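Local coordinates for cytosolic protein (Streptococcus thermophilus, PDB 2QZI), which is of unknown function, a small cytosolic protein of the DUF1827 family that folds as an antiparallel sheet with helices packed against it, at residues F70-K73 with R74-K78; D79-M83 with D84-T88. All coordinates share one frame; numbering follows the deposited sequence.

Contact 1 of 2, residues F70-K73 with R74-K78; sequences FFLK and RKIDK
Phe71 O sits where the last turn of the helix gives way to loop, and two backbone amides share it: Lys75 N at 2.8 Å and Ile76 N at 3.0 Å, reaching the oxygen from opposite faces of the carbonyl plane. One residue earlier in the chain, Phe70 O accepts from Arg74 N at 2.9 Å. Leu72 O, the carbonyl after Phe71, is taken by a side chain instead: Lys78 bends at chi3 and chi4 so that its NZ turns back to Leu72 O at 3.0 Å, while its CG and CD pass across Leu72 CD2.

The side chains follow the backbone. Lys75 lays its CG obliquely against Phe71 CD1 at 3.6 Å, its aliphatic length suiting it to run past a ring before its amine goes to Tyr32 OH. Arg74 CG lies over one face of the Phe70 ring, near the rim; the ring is placed there because Phe70 CG is anti to the backbone N (chi1 180°). Branched Ile76 turns CD1 to Phe71 CB and CG2 to Leu72 CD2, filling a buried corner with apolar surface.

Outside this shell, Phe41, Val39 and Leu50 of the sheet receive Phe71, and Phe99 meets both Leu72 and Ile76. The whole is the C-terminal end of an amphipathic helix lying on an antiparallel sheet, the carbonyls of Phe71 and Leu72 being met by residues just beyond the helix.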
ATOM      1  N   PHE A  70       2.213   9.477  -2.944  1.00 71.46           N
ATOM      2  CA  PHE A  70       0.845   9.734  -2.487  1.00 70.80           C
ATOM      3  C   PHE A  70       0.627   9.241  -1.054  1.00 71.80           C
ATOM      4  O   PHE A  70       0.111   9.963  -0.218  1.00 72.97           O
ATOM      5  CB  PHE A  70      -0.179   9.058  -3.409  1.00 69.94           C
ATOM      6  CG  PHE A  70      -1.647   9.287  -2.981  1.00 70.01           C
ATOM      7  CD1 PHE A  70      -2.347  10.419  -3.395  1.00 68.32           C
ATOM      8  CD2 PHE A  70      -2.293   8.362  -2.161  1.00 70.48           C
ATOM      9  CE1 PHE A  70      -3.711  10.615  -2.990  1.00 69.59           C
ATOM     10  CE2 PHE A  70      -3.610   8.551  -1.709  1.00 74.36           C
ATOM     11  CZ  PHE A  70      -4.341   9.686  -2.145  1.00 71.85           C
ATOM     12  N   PHE A  71       1.050   8.019  -0.750  1.00 73.15           N
ATOM     13  CA  PHE A  71       0.880   7.465   0.618  1.00 71.94           C
ATOM     14  C   PHE A  71       1.733   8.189   1.631  1.00 71.38           C
ATOM     15  O   PHE A  71       1.265   8.523   2.718  1.00 70.22           O
ATOM     16  CB  PHE A  71       0.983   5.930   0.648  1.00 71.76           C
ATOM     17  CG  PHE A  71      -0.250   5.286   0.101  1.00 70.63           C
ATOM     18  CD1 PHE A  71      -1.356   5.014   0.927  1.00 68.86           C
ATOM     19  CD2 PHE A  71      -0.353   5.040  -1.261  1.00 69.94           C
ATOM     20  CE1 PHE A  71      -2.574   4.503   0.351  1.00 73.74           C
ATOM     21  CE2 PHE A  71      -1.566   4.550  -1.831  1.00 72.81           C
ATOM     22  CZ  PHE A  71      -2.664   4.270  -1.020  1.00 73.41           C
ATOM     23  N   LEU A  72       2.947   8.516   1.226  1.00 72.83           N
ATOM     24  CA  LEU A  72       3.895   9.189   2.107  1.00 74.10           C
ATOM     25  C   LEU A  72       3.404  10.581   2.428  1.00 75.37           C
ATOM     26  O   LEU A  72       3.617  11.102   3.504  1.00 77.97           O
ATOM     27  CB  LEU A  72       5.292   9.244   1.464  1.00 72.34           C
ATOM     28  CG  LEU A  72       6.079   7.946   1.628  1.00 73.00           C
ATOM     29  CD1 LEU A  72       7.366   7.994   0.811  1.00 67.03           C
ATOM     30  CD2 LEU A  72       6.390   7.624   3.158  1.00 66.42           C
ATOM     31  N   LYS A  73       2.754  11.202   1.485  1.00 77.09           N
ATOM     32  CA  LYS A  73       2.310  12.555   1.681  1.00 78.83           C
ATOM     33  C   LYS A  73       1.008  12.579   2.462  1.00 79.86           C
ATOM     34  O   LYS A  73       0.783  13.492   3.257  1.00 81.21           O
ATOM     35  CB  LYS A  73       2.145  13.259   0.321  1.00 78.01           C
ATOM     36  CG  LYS A  73       1.829  14.727   0.407  1.00 79.58           C
ATOM     37  CD  LYS A  73       1.502  15.264  -0.980  1.00 83.46           C
ATOM     38  CE  LYS A  73       1.175  16.769  -0.956  1.00 88.40           C
ATOM     39  NZ  LYS A  73       2.212  17.550  -0.216  1.00 89.20           N
ATOM     40  N   ARG A  74       0.146  11.595   2.233  1.00 81.11           N
ATOM     41  CA  ARG A  74      -1.246  11.692   2.669  1.00 82.56           C
ATOM     42  C   ARG A  74      -1.642  10.736   3.827  1.00 83.33           C
ATOM     43  O   ARG A  74      -2.553  11.049   4.614  1.00 83.75           O
ATOM     44  CB  ARG A  74      -2.201  11.528   1.473  1.00 82.15           C
ATOM     45  CG  ARG A  74      -1.978  12.525   0.363  1.00 84.13           C
ATOM     46  CD  ARG A  74      -2.849  13.738   0.624  1.00 88.88           C
ATOM     47  NE  ARG A  74      -2.272  15.004   0.172  1.00 92.50           N
ATOM     48  CZ  ARG A  74      -2.912  15.885  -0.607  1.00 95.88           C
ATOM     49  NH1 ARG A  74      -4.167  15.642  -1.028  1.00 96.80           N
ATOM     50  NH2 ARG A  74      -2.310  17.022  -0.959  1.00 94.90           N
ATOM     51  N   LYS A  75      -0.966   9.597   3.942  1.00 83.41           N
ATOM     52  CA  LYS A  75      -1.529   8.479   4.684  1.00 83.11           C
ATOM     53  C   LYS A  75      -0.627   7.996   5.767  1.00 82.17           C
ATOM     54  O   LYS A  75      -1.102   7.428   6.726  1.00 83.94           O
ATOM     55  CB  LYS A  75      -1.877   7.333   3.724  1.00 83.22           C
ATOM     56  CG  LYS A  75      -2.907   7.762   2.632  1.00 84.06           C
ATOM     57  CD  LYS A  75      -4.309   7.781   3.108  1.00 86.71           C
ATOM     58  CE  LYS A  75      -5.156   8.485   2.036  1.00 90.60           C
ATOM     59  NZ  LYS A  75      -6.620   8.336   2.206  1.00 96.18           N
ATOM     60  N   ILE A  76       0.679   8.242   5.632  1.00 80.77           N
ATOM     61  CA  ILE A  76       1.655   7.667   6.473  1.00 77.46           C
ATOM     62  C   ILE A  76       2.242   8.729   7.427  1.00 77.94           C
ATOM     63  O   ILE A  76       2.534   9.834   7.023  1.00 77.76           O
ATOM     64  CB  ILE A  76       2.732   7.018   5.590  1.00 78.68           C
ATOM     65  CG1 ILE A  76       2.215   5.705   4.960  1.00 75.64           C
ATOM     66  CG2 ILE A  76       3.965   6.785   6.372  1.00 73.63           C
ATOM     67  CD1 ILE A  76       3.161   5.045   3.943  1.00 68.36           C
ATOM     68  N   ASP A  77       2.377   8.434   8.717  1.00 75.75           N
ATOM     69  CA  ASP A  77       2.841   9.478   9.622  1.00 74.72           C
ATOM     70  C   ASP A  77       4.380   9.305   9.586  1.00 75.41           C
ATOM     71  O   ASP A  77       4.896   8.310  10.094  1.00 73.21           O
ATOM     72  CB  ASP A  77       2.222   9.226  11.006  1.00 75.15           C
ATOM     73  CG  ASP A  77       2.798  10.120  12.115  1.00 76.99           C
ATOM     74  OD1 ASP A  77       3.753  10.898  11.895  1.00 78.00           O
ATOM     75  OD2 ASP A  77       2.278  10.041  13.242  1.00 80.83           O
ATOM     76  N   LYS A  78       5.100  10.227   8.931  1.00 75.11           N
ATOM     77  CA  LYS A  78       6.524   9.993   8.648  1.00 74.98           C
ATOM     78  C   LYS A  78       7.356  10.167   9.925  1.00 74.68           C
ATOM     79  O   LYS A  78       8.460   9.622  10.067  1.00 75.92           O
ATOM     80  CB  LYS A  78       7.045  10.869   7.481  1.00 75.20           C
ATOM     81  CG  LYS A  78       6.415  10.502   6.075  1.00 75.61           C
ATOM     82  CD  LYS A  78       6.967  11.362   4.904  1.00 79.26           C
ATOM     83  CE  LYS A  78       6.609  12.889   4.973  1.00 79.59           C
ATOM     84  NZ  LYS A  78       5.112  13.209   4.976  1.00 76.14           N
TER

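Contact 2 of 2, residues D79-M83 with D84-T88; sequences DIVLM and DKLRT
Leu82 and Lys85 close a type I beta turn, with Met83 and Asp84 at its corners, in the loop that leads to edge strand 87-91 of the antiparallel sheet. Its defining bond runs from Lys85 N to Leu82 O at 2.8 Å; the donor stands well above the carbonyl plane. Asp is well suited to a corner of a tight turn, as its short carboxylate can lie close to the backbone: Asp84 OD1 folds back to within 3.7 Å of Met83 N because chi1 of 58° sets CG between the backbone N and the carbonyl carbon.

A water extends the polar set. It donates to Met83 O at 2.7 Å and accepts from Leu86 N at 3.1 Å, bridging two backbone groups that the turn leaves too far apart to bond directly. The same carbonyl oxygen, Met83 O, has a carbon lying against it, Leu86 CG at 3.6 Å. Between charged ends there is a long salt bridge, Lys85 NZ to Asp84 OD2, at the protein surface.

Apolar contacts complete the turn. On one flank the methylenes of Lys85 pass Leu82 CB, so the long side chain gives aliphatic cover as well as charge. Beyond the turn, Leu86 touches Phe99 of the neighbouring strand, which places it against the sheet. The two methyls part company: Leu86 CD1 lies 4.4 Å from the selenium of Met83, a selenomethionine, whereas Leu86 CD2 meets Val81 CG2 at 3.9 Å.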
ATOM      1  N   ASP A  79       6.797  10.893  10.861  1.00 72.70           N
ATOM      2  CA  ASP A  79       7.435  11.103  12.094  1.00 72.71           C
ATOM      3  C   ASP A  79       7.788   9.757  12.851  1.00 72.21           C
ATOM      4  O   ASP A  79       8.798   9.695  13.533  1.00 71.65           O
ATOM      5  CB  ASP A  79       6.500  11.940  12.899  1.00 72.71           C
ATOM      6  CG  ASP A  79       7.199  12.894  13.805  1.00 78.14           C
ATOM      7  OD1 ASP A  79       8.459  13.087  13.710  1.00 81.67           O
ATOM      8  OD2 ASP A  79       6.453  13.458  14.640  1.00 79.87           O
ATOM      9  N   ILE A  80       6.958   8.717  12.703  1.00 71.70           N
ATOM     10  CA  ILE A  80       7.205   7.408  13.335  1.00 72.66           C
ATOM     11  C   ILE A  80       7.812   6.389  12.372  1.00 72.66           C
ATOM     12  O   ILE A  80       8.112   5.283  12.786  1.00 72.23           O
ATOM     13  CB  ILE A  80       5.906   6.760  13.948  1.00 72.75           C
ATOM     14  CG1 ILE A  80       4.832   6.626  12.850  1.00 71.24           C
ATOM     15  CG2 ILE A  80       5.531   7.498  15.268  1.00 71.39           C
ATOM     16  CD1 ILE A  80       3.598   5.668  13.128  1.00 68.43           C
ATOM     17  N   VAL A  81       7.944   6.746  11.090  1.00 73.45           N
ATOM     18  CA  VAL A  81       8.519   5.820  10.161  1.00 74.25           C
ATOM     19  C   VAL A  81      10.011   5.904  10.115  1.00 73.10           C
ATOM     20  O   VAL A  81      10.594   6.954  10.272  1.00 71.98           O
ATOM     21  CB  VAL A  81       7.783   5.614   8.733  1.00 75.55           C
ATOM     22  CG1 VAL A  81       6.806   6.596   8.403  1.00 77.69           C
ATOM     23  CG2 VAL A  81       8.780   5.302   7.555  1.00 76.65           C
ATOM     24  N   LEU A  82      10.601   4.742   9.972  1.00 73.74           N
ATOM     25  CA  LEU A  82      12.025   4.570   9.831  1.00 74.72           C
ATOM     26  C   LEU A  82      12.376   4.703   8.310  1.00 75.40           C
ATOM     27  O   LEU A  82      12.460   3.719   7.565  1.00 74.64           O
ATOM     28  CB  LEU A  82      12.350   3.209  10.387  1.00 74.53           C
ATOM     29  CG  LEU A  82      12.695   3.095  11.889  1.00 78.45           C
ATOM     30  CD1 LEU A  82      12.600   4.373  12.705  1.00 77.02           C
ATOM     31  CD2 LEU A  82      12.000   1.932  12.586  1.00 80.19           C
HETATM   32  N   MSE A  83      12.546   5.949   7.878  1.00 75.51           N
HETATM   33  CA  MSE A  83      12.681   6.297   6.491  1.00 77.59           C
HETATM   34  C   MSE A  83      13.949   5.819   5.857  1.00 78.41           C
HETATM   35  O   MSE A  83      14.012   5.745   4.636  1.00 78.53           O
HETATM   36  CB  MSE A  83      12.518   7.808   6.295  1.00 78.32           C
HETATM   37  CG  MSE A  83      11.735   8.142   5.019  1.00 84.59           C
HETATM   38 SE   MSE A  83       9.829   7.872   5.211  0.85 87.93          SE
HETATM   39  CE  MSE A  83      10.010   8.558   7.042  1.00 91.29           C
ATOM     40  N   ASP A  84      14.964   5.485   6.671  1.00 77.95           N
ATOM     41  CA  ASP A  84      16.132   4.855   6.157  1.00 78.81           C
ATOM     42  C   ASP A  84      15.984   3.321   6.130  1.00 78.72           C
ATOM     43  O   ASP A  84      16.964   2.639   5.820  1.00 78.05           O
ATOM     44  CB  ASP A  84      17.332   5.186   7.066  1.00 80.08           C
ATOM     45  CG  ASP A  84      17.084   4.745   8.516  1.00 83.71           C
ATOM     46  OD1 ASP A  84      15.889   4.721   8.959  1.00 88.61           O
ATOM     47  OD2 ASP A  84      18.070   4.453   9.223  1.00 90.30           O
ATOM     48  N   LYS A  85      14.820   2.758   6.478  1.00 77.15           N
ATOM     49  CA  LYS A  85      14.706   1.274   6.587  1.00 75.70           C
ATOM     50  C   LYS A  85      13.601   0.760   5.662  1.00 74.55           C
ATOM     51  O   LYS A  85      13.090  -0.350   5.845  1.00 74.72           O
ATOM     52  CB  LYS A  85      14.413   0.809   8.015  1.00 75.06           C
ATOM     53  CG  LYS A  85      15.370   1.296   9.061  1.00 77.53           C
ATOM     54  CD  LYS A  85      16.590   0.519   9.047  1.00 82.50           C
ATOM     55  CE  LYS A  85      17.419   0.817  10.313  1.00 85.05           C
ATOM     56  NZ  LYS A  85      18.822   0.945   9.969  1.00 79.47           N
ATOM     57  N   LEU A  86      13.211   1.575   4.690  1.00 73.94           N
ATOM     58  CA  LEU A  86      12.194   1.149   3.702  1.00 73.46           C
ATOM     59  C   LEU A  86      12.668  -0.096   2.934  1.00 74.08           C
ATOM     60  O   LEU A  86      13.872  -0.199   2.583  1.00 74.48           O
ATOM     61  CB  LEU A  86      11.875   2.290   2.734  1.00 73.56           C
ATOM     62  CG  LEU A  86      11.393   3.608   3.390  1.00 74.63           C
ATOM     63  CD1 LEU A  86      10.626   4.530   2.410  1.00 75.13           C
ATOM     64  CD2 LEU A  86      10.514   3.299   4.627  1.00 71.47           C
ATOM     65  N   ARG A  87      11.745  -1.035   2.683  1.00 74.20           N
ATOM     66  CA  ARG A  87      12.068  -2.290   1.976  1.00 73.68           C
ATOM     67  C   ARG A  87      11.122  -2.525   0.841  1.00 73.29           C
ATOM     68  O   ARG A  87       9.911  -2.505   1.038  1.00 75.32           O
ATOM     69  CB  ARG A  87      11.959  -3.430   2.949  1.00 74.62           C
ATOM     70  CG  ARG A  87      12.403  -4.776   2.462  1.00 74.59           C
ATOM     71  CD  ARG A  87      12.685  -5.608   3.711  1.00 82.28           C
ATOM     72  NE  ARG A  87      12.983  -6.976   3.304  1.00 90.67           N
ATOM     73  CZ  ARG A  87      12.072  -7.806   2.806  1.00 92.86           C
ATOM     74  NH1 ARG A  87      12.447  -9.025   2.426  1.00 93.35           N
ATOM     75  NH2 ARG A  87      10.798  -7.410   2.693  1.00 88.82           N
ATOM     76  N   THR A  88      11.639  -2.712  -0.369  1.00 71.56           N
ATOM     77  CA  THR A  88      10.738  -2.790  -1.549  1.00 71.65           C
ATOM     78  C   THR A  88      11.022  -4.110  -2.242  1.00 69.88           C
ATOM     79  O   THR A  88      12.120  -4.361  -2.617  1.00 69.73           O
ATOM     80  CB  THR A  88      10.925  -1.622  -2.544  1.00 71.88           C
ATOM     81  OG1 THR A  88      10.910  -0.406  -1.809  1.00 74.78           O
ATOM     82  CG2 THR A  88       9.782  -1.562  -3.538  1.00 70.63           C
TER
HETATM   83  O   HOH W   1      14.896   3.663   3.077  1.00 47.97           O

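How the contacts relate
Helix 61-74 enters contact 1 at its C-terminal end, where 74-78 finishes the helix and starts the loop. The chain runs on through 79-83 into contact 2, whose turn delivers it to strand 87-91. The two contacts are in series, neither nested nor crossed: contact 1 ends the helix and contact 2 closes a tight turn. The centres of contact 1 and contact 2 are about 12 Å apart. They nevertheless meet in space: Ile76 CG2 packs on Val81 CG1 at 3.5 Å, and Leu72 CD2 faces the selenium of Met83 at 4.0 Å. Phe99 of strand 94-100 touches Leu72, Ile76 and Leu86, so this strand joins the helix end to the approach of the edge strand beside it.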